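Local coordinates for protein glutathione synthetase-like effector 30 (Gpa-GSS30-apo) (Globodera pallida, PDB 5OET) that is a plant-parasitic nematode effector descended from a housekeeping glutathione synthetase, the ATP-dependent ligase that joins gamma-glutamylcysteine to glycine, and probably has a changed role, at residues F86-S90 against F516-D520; Q158-C164 against C480-E486; A236-N242 against V307-V311; S262-T266 against K278-I282; D470-G476 against M499-A505. The contacts are given in a common frame with arbitrary orientation. Numbering follows the deposited sequence.

Contact 1: residues F86-S90 against F516-D520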
# COMPACT_ATOMS: atom_id res chain seq x y z
N PHE A 86 -2.46 -9.42 4.09
CA PHE A 86 -3.54 -8.43 4.10
C PHE A 86 -4.45 -8.67 5.29
O PHE A 86 -4.48 -9.78 5.84
CB PHE A 86 -4.34 -8.34 2.78
CG PHE A 86 -5.25 -9.52 2.51
CD1 PHE A 86 -4.77 -10.68 1.87
CD2 PHE A 86 -6.59 -9.48 2.88
CE1 PHE A 86 -5.60 -11.76 1.64
CE2 PHE A 86 -7.41 -10.55 2.64
CZ PHE A 86 -6.92 -11.69 2.03
N LEU A 87 -5.15 -7.62 5.70
CA LEU A 87 -6.02 -7.67 6.86
C LEU A 87 -7.40 -8.17 6.45
O LEU A 87 -7.95 -7.69 5.46
CB LEU A 87 -6.14 -6.27 7.46
CG LEU A 87 -4.86 -5.65 8.03
CD1 LEU A 87 -5.09 -4.19 8.43
CD2 LEU A 87 -4.32 -6.43 9.21
N PRO A 88 -7.98 -9.11 7.21
CA PRO A 88 -9.30 -9.56 6.79
C PRO A 88 -10.35 -8.43 6.78
O PRO A 88 -10.35 -7.58 7.66
CB PRO A 88 -9.64 -10.65 7.81
CG PRO A 88 -8.87 -10.25 9.02
CD PRO A 88 -7.57 -9.75 8.46
N LEU A 89 -11.21 -8.47 5.78
CA LEU A 89 -12.10 -7.38 5.43
C LEU A 89 -13.44 -7.92 4.96
O LEU A 89 -13.56 -9.06 4.50
CB LEU A 89 -11.47 -6.54 4.33
CG LEU A 89 -11.08 -7.26 3.01
CD1 LEU A 89 -12.13 -7.08 1.93
CD2 LEU A 89 -9.74 -6.80 2.46
N SER A 90 -14.47 -7.10 5.10
CA SER A 90 -15.75 -7.40 4.50
C SER A 90 -15.63 -6.91 3.07
O SER A 90 -14.93 -5.91 2.81
CB SER A 90 -16.87 -6.69 5.23
OG SER A 90 -16.66 -5.29 5.19
N PHE A 516 -13.34 -14.11 16.08
CA PHE A 516 -12.64 -13.63 14.89
C PHE A 516 -13.48 -12.55 14.19
O PHE A 516 -14.68 -12.76 13.90
CB PHE A 516 -12.33 -14.77 13.92
CG PHE A 516 -11.95 -14.29 12.54
CD1 PHE A 516 -12.94 -14.00 11.59
CD2 PHE A 516 -10.61 -14.09 12.19
CE1 PHE A 516 -12.59 -13.52 10.33
CE2 PHE A 516 -10.26 -13.62 10.93
CZ PHE A 516 -11.25 -13.33 10.00
N SER A 517 -12.81 -11.44 13.85
CA SER A 517 -13.49 -10.27 13.34
C SER A 517 -12.81 -9.74 12.07
O SER A 517 -11.79 -10.28 11.64
CB SER A 517 -13.52 -9.19 14.41
OG SER A 517 -12.37 -8.38 14.32
N VAL A 518 -13.38 -8.68 11.50
CA VAL A 518 -13.08 -8.27 10.15
C VAL A 518 -13.23 -6.75 10.04
O VAL A 518 -14.10 -6.17 10.64
CB VAL A 518 -14.03 -9.06 9.19
CG1 VAL A 518 -14.65 -8.20 8.10
CG2 VAL A 518 -13.31 -10.24 8.59
N TYR A 519 -12.37 -6.09 9.28
CA TYR A 519 -12.51 -4.66 9.12
C TYR A 519 -13.63 -4.40 8.16
O TYR A 519 -13.84 -5.14 7.23
CB TYR A 519 -11.23 -4.03 8.59
CG TYR A 519 -10.18 -4.02 9.64
CD1 TYR A 519 -10.10 -2.98 10.58
CD2 TYR A 519 -9.27 -5.08 9.73
CE1 TYR A 519 -9.12 -2.99 11.57
CE2 TYR A 519 -8.30 -5.10 10.71
CZ TYR A 519 -8.24 -4.06 11.63
OH TYR A 519 -7.28 -4.15 12.57
N ASP A 520 -14.34 -3.32 8.40
CA ASP A 520 -15.53 -3.03 7.66
C ASP A 520 -15.63 -1.52 7.55
O ASP A 520 -14.79 -0.82 8.08
CB ASP A 520 -16.73 -3.63 8.41
CG ASP A 520 -17.93 -3.88 7.53
OD1 ASP A 520 -18.07 -3.18 6.49
OD2 ASP A 520 -18.74 -4.78 7.86

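Contact 2: residues Q158-C164 against C480-E486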
# COMPACT_ATOMS: atom_id res chain seq x y z
N GLN A 158 5.18 17.83 32.78
CA GLN A 158 4.55 18.28 31.54
C GLN A 158 3.03 18.34 31.72
O GLN A 158 2.38 17.31 31.68
CB GLN A 158 4.93 17.36 30.38
CG GLN A 158 4.45 17.82 29.01
CD GLN A 158 4.61 19.31 28.73
OE1 GLN A 158 3.75 20.11 29.06
NE2 GLN A 158 5.71 19.68 28.09
N PRO A 159 2.47 19.55 31.94
CA PRO A 159 1.00 19.73 32.03
C PRO A 159 0.22 19.39 30.78
O PRO A 159 -0.94 18.99 30.87
CB PRO A 159 0.85 21.24 32.31
CG PRO A 159 2.14 21.64 32.90
CD PRO A 159 3.18 20.81 32.21
N VAL A 160 0.83 19.57 29.61
CA VAL A 160 0.17 19.34 28.32
C VAL A 160 0.17 17.86 27.98
O VAL A 160 1.22 17.24 27.84
CB VAL A 160 0.80 20.17 27.18
CG1 VAL A 160 0.19 19.80 25.83
CG2 VAL A 160 0.63 21.66 27.45
N ALA A 161 -1.04 17.32 27.83
CA ALA A 161 -1.27 15.95 27.43
C ALA A 161 -1.92 15.97 26.06
O ALA A 161 -2.65 16.89 25.74
CB ALA A 161 -2.19 15.25 28.43
N MET A 162 -1.60 14.96 25.28
CA MET A 162 -2.26 14.65 24.02
C MET A 162 -3.13 13.46 24.30
O MET A 162 -2.67 12.48 24.85
CB MET A 162 -1.24 14.30 22.96
CG MET A 162 -1.82 13.75 21.68
SD MET A 162 -0.52 13.69 20.45
CE MET A 162 -1.26 12.52 19.32
N PHE A 163 -4.40 13.53 23.91
CA PHE A 163 -5.37 12.54 24.36
C PHE A 163 -6.24 12.13 23.18
O PHE A 163 -7.04 12.93 22.71
CB PHE A 163 -6.17 13.15 25.51
CG PHE A 163 -7.38 12.37 25.90
CD1 PHE A 163 -7.34 10.98 25.99
CD2 PHE A 163 -8.57 13.04 26.19
CE1 PHE A 163 -8.48 10.27 26.35
CE2 PHE A 163 -9.71 12.34 26.55
CZ PHE A 163 -9.67 10.96 26.63
N CYS A 164 -6.02 10.91 22.69
CA CYS A 164 -6.75 10.35 21.55
C CYS A 164 -7.58 9.18 22.08
O CYS A 164 -7.09 8.36 22.86
CB CYS A 164 -5.79 9.89 20.43
SG CYS A 164 -5.00 11.18 19.39
N CYS A 480 -9.39 13.25 18.98
CA CYS A 480 -8.25 13.64 19.82
C CYS A 480 -8.38 15.03 20.41
O CYS A 480 -8.97 15.91 19.82
CB CYS A 480 -6.91 13.59 19.06
SG CYS A 480 -6.53 12.04 18.27
N LEU A 481 -7.73 15.18 21.55
CA LEU A 481 -7.59 16.43 22.29
C LEU A 481 -6.12 16.80 22.40
O LEU A 481 -5.23 15.94 22.35
CB LEU A 481 -8.04 16.22 23.74
CG LEU A 481 -9.44 16.48 24.17
CD1 LEU A 481 -9.52 16.47 25.69
CD2 LEU A 481 -9.84 17.80 23.59
N LEU A 482 -5.88 18.09 22.58
CA LEU A 482 -4.66 18.57 23.20
C LEU A 482 -5.06 19.49 24.35
O LEU A 482 -5.73 20.53 24.15
CB LEU A 482 -3.82 19.31 22.18
CG LEU A 482 -2.34 19.23 22.42
CD1 LEU A 482 -1.86 17.79 22.41
CD2 LEU A 482 -1.68 20.08 21.35
N GLY A 483 -4.67 19.12 25.56
CA GLY A 483 -5.17 19.80 26.75
C GLY A 483 -4.15 19.89 27.84
O GLY A 483 -3.19 19.12 27.86
N ASN A 484 -4.37 20.84 28.75
CA ASN A 484 -3.47 21.10 29.87
C ASN A 484 -4.13 20.55 31.11
O ASN A 484 -5.19 20.99 31.49
CB ASN A 484 -3.24 22.61 30.02
CG ASN A 484 -2.36 22.95 31.20
OD1 ASN A 484 -2.63 22.56 32.34
ND2 ASN A 484 -1.31 23.70 30.94
N MET A 485 -3.47 19.62 31.79
CA MET A 485 -4.08 18.92 32.91
C MET A 485 -4.03 19.62 34.25
O MET A 485 -4.61 19.12 35.21
CB MET A 485 -3.43 17.57 33.05
CG MET A 485 -3.56 16.75 31.80
SD MET A 485 -3.16 15.07 32.22
CE MET A 485 -1.38 15.21 32.42
N GLU A 486 -3.33 20.75 34.33
CA GLU A 486 -3.25 21.53 35.57
C GLU A 486 -4.37 22.54 35.65
O GLU A 486 -4.91 22.78 36.71
CB GLU A 486 -1.88 22.22 35.72
CG GLU A 486 -0.96 21.54 36.73
CD GLU A 486 0.51 21.79 36.44
OE1 GLU A 486 0.88 22.97 36.25
OE2 GLU A 486 1.28 20.80 36.38

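Contact 3: residues A236-N242 against V307-V311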
# COMPACT_ATOMS: atom_id res chain seq x y z
N ALA A 236 0.96 19.02 19.02
CA ALA A 236 1.71 18.70 20.25
C ALA A 236 3.18 19.14 20.16
O ALA A 236 3.72 19.74 21.09
CB ALA A 236 1.62 17.22 20.58
N TRP A 237 3.81 18.83 19.03
CA TRP A 237 5.17 19.27 18.77
C TRP A 237 5.28 20.78 18.90
O TRP A 237 6.17 21.28 19.59
CB TRP A 237 5.58 18.83 17.37
CG TRP A 237 6.98 19.09 17.04
CD1 TRP A 237 8.07 18.37 17.42
CD2 TRP A 237 7.47 20.16 16.22
NE1 TRP A 237 9.20 18.92 16.90
CE2 TRP A 237 8.86 20.02 16.15
CE3 TRP A 237 6.86 21.21 15.54
CZ2 TRP A 237 9.65 20.90 15.43
CZ3 TRP A 237 7.64 22.08 14.83
CH2 TRP A 237 9.03 21.92 14.77
N LEU A 238 4.36 21.52 18.28
CA LEU A 238 4.32 22.97 18.42
C LEU A 238 4.15 23.46 19.87
O LEU A 238 4.80 24.42 20.26
CB LEU A 238 3.23 23.59 17.56
CG LEU A 238 3.39 23.57 16.04
CD1 LEU A 238 2.13 24.16 15.41
CD2 LEU A 238 4.61 24.37 15.62
N GLU A 239 3.28 22.82 20.66
CA GLU A 239 3.12 23.21 22.06
C GLU A 239 4.39 23.00 22.90
O GLU A 239 4.59 23.67 23.89
CB GLU A 239 1.96 22.49 22.76
CG GLU A 239 0.58 22.50 22.10
CD GLU A 239 0.21 23.74 21.26
OE1 GLU A 239 0.26 24.90 21.78
OE2 GLU A 239 -0.16 23.55 20.06
N PHE A 240 5.22 22.04 22.51
CA PHE A 240 6.52 21.83 23.17
C PHE A 240 7.52 22.96 22.83
O PHE A 240 8.30 23.37 23.68
CB PHE A 240 7.10 20.47 22.80
CG PHE A 240 8.26 20.06 23.65
CD1 PHE A 240 8.06 19.52 24.90
CD2 PHE A 240 9.56 20.24 23.19
CE1 PHE A 240 9.15 19.16 25.69
CE2 PHE A 240 10.65 19.87 23.98
CZ PHE A 240 10.45 19.33 25.22
N GLY A 241 7.49 23.43 21.59
CA GLY A 241 8.12 24.68 21.21
C GLY A 241 9.63 24.67 21.07
O GLY A 241 10.29 25.66 21.40
N ASN A 242 10.17 23.55 20.59
CA ASN A 242 11.60 23.38 20.35
C ASN A 242 11.78 22.90 18.91
O ASN A 242 11.42 21.77 18.60
CB ASN A 242 12.14 22.33 21.32
CG ASN A 242 13.67 22.19 21.29
OD1 ASN A 242 14.30 22.08 20.23
ND2 ASN A 242 14.25 22.12 22.48
N VAL A 307 16.40 16.20 21.91
CA VAL A 307 15.32 16.43 22.84
C VAL A 307 14.06 15.84 22.21
O VAL A 307 13.87 15.87 21.00
CB VAL A 307 15.19 17.92 23.22
CG1 VAL A 307 14.13 18.12 24.28
CG2 VAL A 307 16.53 18.44 23.75
N VAL A 308 13.23 15.21 23.03
CA VAL A 308 12.03 14.54 22.56
C VAL A 308 10.87 15.38 23.03
O VAL A 308 10.69 15.55 24.24
CB VAL A 308 11.92 13.11 23.12
CG1 VAL A 308 10.61 12.48 22.71
CG2 VAL A 308 13.07 12.25 22.65
N ALA A 309 10.11 15.92 22.08
CA ALA A 309 8.95 16.77 22.36
C ALA A 309 7.70 15.94 22.72
O ALA A 309 6.94 16.31 23.62
CB ALA A 309 8.65 17.67 21.18
N VAL A 310 7.49 14.85 21.99
CA VAL A 310 6.32 14.00 22.12
C VAL A 310 6.76 12.56 22.19
O VAL A 310 7.53 12.14 21.35
CB VAL A 310 5.41 14.13 20.89
CG1 VAL A 310 4.13 13.32 21.05
CG2 VAL A 310 5.11 15.59 20.62
N VAL A 311 6.27 11.80 23.16
CA VAL A 311 6.46 10.35 23.14
C VAL A 311 5.16 9.69 22.71
O VAL A 311 4.21 9.60 23.47
CB VAL A 311 6.95 9.78 24.47
CG1 VAL A 311 7.09 8.26 24.37
CG2 VAL A 311 8.30 10.36 24.81

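Contact 4: residues S262-T266 against K278-I282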
# COMPACT_ATOMS: atom_id res chain seq x y z
N SER A 262 1.71 3.20 12.45
CA SER A 262 2.62 4.27 12.93
C SER A 262 3.35 4.97 11.79
O SER A 262 3.44 6.20 11.76
CB SER A 262 3.64 3.75 13.96
OG SER A 262 3.07 3.57 15.25
N ARG A 263 3.86 4.20 10.83
CA ARG A 263 4.58 4.73 9.70
C ARG A 263 3.69 5.52 8.79
O ARG A 263 4.11 6.51 8.21
CB ARG A 263 5.22 3.61 8.90
CG ARG A 263 6.33 2.89 9.65
CD ARG A 263 7.60 3.68 9.60
NE ARG A 263 8.73 2.92 10.10
CZ ARG A 263 9.91 3.43 10.42
NH1 ARG A 263 10.15 4.74 10.30
NH2 ARG A 263 10.88 2.63 10.86
N GLN A 264 2.46 5.07 8.67
CA GLN A 264 1.45 5.73 7.84
C GLN A 264 1.01 7.05 8.41
O GLN A 264 0.63 7.94 7.66
CB GLN A 264 0.24 4.82 7.59
CG GLN A 264 0.53 3.72 6.57
CD GLN A 264 -0.39 2.53 6.66
OE1 GLN A 264 -0.11 1.50 6.05
NE2 GLN A 264 -1.49 2.65 7.39
N ILE A 265 1.06 7.18 9.74
CA ILE A 265 0.81 8.47 10.38
C ILE A 265 1.87 9.46 9.92
O ILE A 265 1.52 10.58 9.56
CB ILE A 265 0.73 8.39 11.93
CG1 ILE A 265 -0.53 7.64 12.34
CG2 ILE A 265 0.65 9.76 12.55
CD1 ILE A 265 -0.48 7.04 13.71
N THR A 266 3.14 9.03 9.90
CA THR A 266 4.25 9.89 9.52
C THR A 266 4.20 10.27 8.06
O THR A 266 4.68 11.33 7.69
CB THR A 266 5.64 9.27 9.79
OG1 THR A 266 5.85 8.14 8.93
CG2 THR A 266 5.78 8.86 11.26
N LYS A 278 11.44 15.46 12.53
CA LYS A 278 12.05 14.15 12.63
C LYS A 278 11.21 13.31 13.59
O LYS A 278 10.85 13.74 14.67
CB LYS A 278 13.50 14.22 13.08
CG LYS A 278 14.44 14.89 12.07
CD LYS A 278 15.73 15.40 12.74
CE LYS A 278 15.54 16.69 13.52
NZ LYS A 278 16.66 17.06 14.44
N CYS A 279 10.89 12.11 13.14
CA CYS A 279 10.19 11.12 13.90
C CYS A 279 11.19 9.99 14.09
O CYS A 279 11.74 9.52 13.11
CB CYS A 279 8.97 10.63 13.11
SG CYS A 279 7.67 11.90 12.88
N ARG A 280 11.42 9.56 15.32
CA ARG A 280 12.42 8.55 15.57
C ARG A 280 11.78 7.28 16.08
O ARG A 280 11.10 7.30 17.08
CB ARG A 280 13.46 9.11 16.54
CG ARG A 280 14.14 10.35 16.02
CD ARG A 280 15.11 10.06 14.87
NE ARG A 280 16.48 10.40 15.28
CZ ARG A 280 17.45 9.55 15.64
NH1 ARG A 280 17.29 8.23 15.61
NH2 ARG A 280 18.60 10.04 16.04
N PHE A 281 11.97 6.18 15.35
CA PHE A 281 11.36 4.89 15.68
C PHE A 281 12.31 4.05 16.49
O PHE A 281 13.36 3.65 15.98
CB PHE A 281 10.95 4.14 14.42
CG PHE A 281 9.67 4.64 13.86
CD1 PHE A 281 9.57 5.94 13.37
CD2 PHE A 281 8.53 3.83 13.86
CE1 PHE A 281 8.38 6.42 12.87
CE2 PHE A 281 7.34 4.31 13.36
CZ PHE A 281 7.27 5.60 12.86
N ILE A 282 11.92 3.77 17.73
CA ILE A 282 12.75 3.04 18.69
C ILE A 282 11.88 1.94 19.33
O ILE A 282 10.69 2.17 19.57
CB ILE A 282 13.36 4.05 19.72
CG1 ILE A 282 14.65 3.53 20.30
CG2 ILE A 282 12.40 4.41 20.86
CD1 ILE A 282 15.26 4.46 21.33

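Contact 5: residues D470-G476 against M499-A505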
# COMPACT_ATOMS: atom_id res chain seq x y z
N ASP A 470 -24.21 -13.99 8.33
CA ASP A 470 -24.73 -13.05 9.32
C ASP A 470 -23.56 -12.45 10.07
O ASP A 470 -22.69 -13.18 10.53
CB ASP A 470 -25.64 -13.76 10.32
CG ASP A 470 -26.88 -14.34 9.67
OD1 ASP A 470 -26.94 -14.38 8.42
OD2 ASP A 470 -27.79 -14.76 10.44
N ALA A 471 -23.53 -11.13 10.21
CA ALA A 471 -22.52 -10.44 11.03
C ALA A 471 -23.11 -9.28 11.81
O ALA A 471 -24.12 -8.72 11.41
CB ALA A 471 -21.39 -9.94 10.16
N THR A 472 -22.45 -8.92 12.91
CA THR A 472 -22.83 -7.77 13.73
C THR A 472 -21.71 -6.76 13.61
O THR A 472 -20.59 -7.06 14.02
CB THR A 472 -23.04 -8.14 15.23
OG1 THR A 472 -21.95 -8.94 15.69
CG2 THR A 472 -24.32 -8.90 15.44
N PRO A 473 -21.99 -5.56 13.04
CA PRO A 473 -20.99 -4.51 12.99
C PRO A 473 -20.83 -3.77 14.33
O PRO A 473 -21.72 -3.79 15.18
CB PRO A 473 -21.50 -3.58 11.90
CG PRO A 473 -22.97 -3.75 11.92
CD PRO A 473 -23.26 -5.12 12.45
N GLU A 474 -19.67 -3.13 14.50
CA GLU A 474 -19.30 -2.39 15.69
C GLU A 474 -18.63 -1.11 15.19
O GLU A 474 -17.63 -1.17 14.51
CB GLU A 474 -18.34 -3.20 16.56
CG GLU A 474 -18.05 -2.62 17.94
CD GLU A 474 -16.71 -3.08 18.55
OE1 GLU A 474 -15.62 -2.70 18.01
OE2 GLU A 474 -16.73 -3.79 19.58
N LEU A 475 -19.21 0.03 15.53
CA LEU A 475 -18.77 1.35 15.08
C LEU A 475 -17.79 1.98 16.06
O LEU A 475 -18.11 2.14 17.21
CB LEU A 475 -19.98 2.27 14.98
CG LEU A 475 -19.81 3.71 14.53
CD1 LEU A 475 -19.41 3.78 13.06
CD2 LEU A 475 -21.12 4.44 14.78
N GLY A 476 -16.60 2.34 15.59
CA GLY A 476 -15.60 3.03 16.42
C GLY A 476 -15.46 4.47 15.98
O GLY A 476 -15.17 4.73 14.81
N MET A 499 -14.50 4.09 12.08
CA MET A 499 -14.18 2.79 11.51
C MET A 499 -15.27 1.81 11.92
O MET A 499 -16.15 2.16 12.71
CB MET A 499 -12.86 2.31 12.08
CG MET A 499 -12.91 2.09 13.59
SD MET A 499 -11.62 0.99 14.13
CE MET A 499 -12.22 -0.53 13.46
N MET A 500 -15.17 0.59 11.43
CA MET A 500 -16.15 -0.43 11.78
C MET A 500 -15.48 -1.79 11.79
O MET A 500 -14.51 -2.01 11.09
CB MET A 500 -17.30 -0.38 10.79
CG MET A 500 -18.50 -1.23 11.11
SD MET A 500 -19.96 -0.68 10.19
CE MET A 500 -20.47 0.64 11.25
N LYS A 501 -15.99 -2.68 12.62
CA LYS A 501 -15.51 -4.05 12.68
C LYS A 501 -16.72 -4.94 12.78
O LYS A 501 -17.59 -4.67 13.57
CB LYS A 501 -14.58 -4.25 13.88
CG LYS A 501 -13.18 -3.69 13.71
CD LYS A 501 -12.12 -4.73 13.32
CE LYS A 501 -11.47 -5.40 14.53
NZ LYS A 501 -10.40 -6.37 14.13
N SER A 502 -16.78 -5.98 11.95
CA SER A 502 -17.85 -6.96 11.96
C SER A 502 -17.32 -8.29 12.45
O SER A 502 -16.21 -8.67 12.09
CB SER A 502 -18.43 -7.14 10.58
OG SER A 502 -19.07 -5.97 10.17
N LYS A 503 -18.10 -8.97 13.28
CA LYS A 503 -17.81 -10.32 13.72
C LYS A 503 -18.96 -11.20 13.30
O LYS A 503 -20.02 -10.68 13.01
CB LYS A 503 -17.60 -10.40 15.24
CG LYS A 503 -18.77 -9.97 16.10
CD LYS A 503 -18.70 -10.63 17.48
CE LYS A 503 -19.70 -10.07 18.47
NZ LYS A 503 -19.62 -8.58 18.57
N LEU A 504 -18.75 -12.52 13.25
CA LEU A 504 -19.84 -13.48 13.10
C LEU A 504 -20.86 -13.37 14.22
O LEU A 504 -20.50 -13.16 15.37
CB LEU A 504 -19.33 -14.91 13.15
CG LEU A 504 -18.49 -15.46 12.01
CD1 LEU A 504 -18.31 -16.95 12.27
CD2 LEU A 504 -19.13 -15.21 10.65
N ALA A 505 -22.13 -13.54 13.86
CA ALA A 505 -23.20 -13.79 14.81
C ALA A 505 -23.40 -15.31 14.94
O ALA A 505 -23.74 -15.82 16.01
CB ALA A 505 -24.46 -13.11 14.33

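Contact 1: residues F86-S90 against F516-D520
A single beta bridge, L89 with Y519, joins two strands of the large mixed sheet of this glutathione synthetase-like fold; the two segments run about 69° apart end to end, and no other pair bridges. P88 is the main bump. Its ring drops beside V518, with P88 CB 3.8 Å from V518 CG2, and toward the poorly ordered ring of F516, whose CZ is also 3.8 Å from P88 CB. The counterpart is Y519: its ring lies beside L87, whose CB is 4.0 Å from Y519 CD2, while F200 of helix 196-210 meets the same ring. V518 CG1 wedges against the backbone between L89 and S90, 3.2 Å from S90 N. The CA-to-CB bond of L89 points away, its side chain packing on V459 and F200, and L89 CA lies 3.4 Å from Y519 O, a CA-H...O contact. Two hydrogen bonds make the bridge, both on Y519 and either side of L89: Y519 N to P88 O and S90 N to Y519 O, each 3.0 Å.

Contact 2: residues Q158-C164 against C480-E486
Five backbone hydrogen bonds tie these two strands into an antiparallel ladder, part of the large mixed sheet, and a disulfide makes the pairing covalent. A161 and G483 exchange two bonds, A161 N to G483 O at 2.8 Å and G483 N to A161 O at 3.0 Å. F163 and L481 do likewise, L481 N reaching F163 O at only 2.6 Å. M485 N donates to P159 O at 2.8 Å, carrying the ladder past the strand end, where OD1 of N484, its last residue, accepts from E486 N in an Asx turn. Side chains then sort by face. V160, M162 and L482 share one, with M162 CB 3.6 Å from L482 CD1, and helix 225-240 packs over it. A161, F163 and L481 occupy the opposite face, where F163 and L481 pack on helix 98-119; L481 CD1 meets the edge of the F163 ring. C164 and C480 form a non-hydrogen-bonded pair, CA atoms 4.0 Å apart, with C164 SG bonded to C480 SG at 2.1 Å and chi3 102°.

Contact 3: residues A236-N242 against V307-V311
V307 opens the strand side of the contact by presenting CG1 to the ring of F240, 3.9 Å from F240 CE2, while its CB lies 4.4 Å from ND2 of N242, just past the end of the helix. V308 points its side chain the other way, toward V246 and L248 of the neighbouring strand, and meets the helix through its carbonyl alone: V308 O is 3.9 Å from F240 CZ. At A309 the chain turns a corner, and this small residue is the point of closest approach. A309 CA sits over the face of the F240 ring, 3.6 Å from the centroid and 13° off the normal, a CH-pi contact. A309 CB comes within 3.4 Å of F240 CD2 and 3.9 Å of W237 CD1, so the methyl is received between two aromatic side chains one helical turn apart. Here the end of helix 225-240 packs on a mixed sheet whose strands 246-251 and 306-314 run parallel, an alpha/beta layering in which the interface is apolar and no hydrogen bond crosses it. The indole of W237 is anchored separately, its NE1 hydrogen-bonded to A245 O. V310 comes next, lodging CG2 3.9 Å from A236 CB and 3.8 Å from W237 N, against the helix backbone; A236 also touches L482 of strand 469-484.

Contact 4: residues S262-T266 against K278-I282
Helix 259-270 and strand 279-283 are successive elements of a beta-alpha-beta unit that begins with strand 246-251, and the helix runs alongside the strand in nearly the opposite direction, their axes 10.6 Å apart. The dominant interaction is cation-pi. The guanidinium of R263 lies flat on F281, its CZ 3.7 Å from the ring centroid and the planes only 12° apart, while R263 CD adds a CH-pi contact to the same face, 4.1 Å from the centroid. R263 does double duty, since its NE makes a salt bridge with D56 of the second subunit, linking this stack to the dimer interface. Two apolar contacts meet the ring edge: S262 CB is 3.8 Å from F281 CE2, and T266 CG2 3.9 Å from F281 CE1. The ring also stacks on F249 of strand 246-251. No hydrogen bond joins the two segments, but within the helix T266 OG1 donates to R263 O at a very short 2.5 Å. Two residues before F281 on the strand, C279 SG lies 3.9 Å from T266 CG2.

Contact 5: residues D470-G476 against M499-A505
T472 and M500 have the largest buried areas in this beta hairpin, whose arms, strands 469-484 and 490-504, pair antiparallel within the large sheet. T472 forms a hydrogen-bonded pair with K503: T472 N gives to K503 O at 3.0 Å and K503 N returns to T472 O at 3.2 Å, while T472 OG1 lies 3.4 Å from K503 CG. M500 projects to the opposite face, where its thioether bridges two residues of the other arm, SD 3.7 Å from P473 CB and CE 3.8 Å from L475 CD1; F96 packs against it. Because P473 has no amide hydrogen, it suits a non-hydrogen-bonded position, here opposite S502. E474 and M499 carry the ladder onward. K501 N donates to E474 O at 2.9 Å, with a weak bond returning from E474 N to K501 O. M499 and G476 exchange two bonds, and the lack of a side chain on G476 matters, since a CB there would crowd M499 CG. The pair closes with M499 N to G476 O at 2.9 Å.

The five contacts show how two of the chain's sheets form as it repeatedly returns on itself. Contacts 1, 2 and 5 belong to the large mixed sheet: contacts 1 and 5 are about 10 Å apart between centres and touch through strands 490-504 and 517-524, with D520 OD2 2.6 Å from S502 OG. Contacts 2 and 5 sit on one long strand, 469-484, yet their centres are about 31 Å apart. Contacts 3 and 4 serve the six-stranded mixed sheet, contact 4 nested within contact 3, and both inside contacts 1 and 2; contact 5 follows them and alternates with contact 2. L482 packing on A236 and E239 joins contact 2 to contact 3, and so the two sheets across helix 225-240.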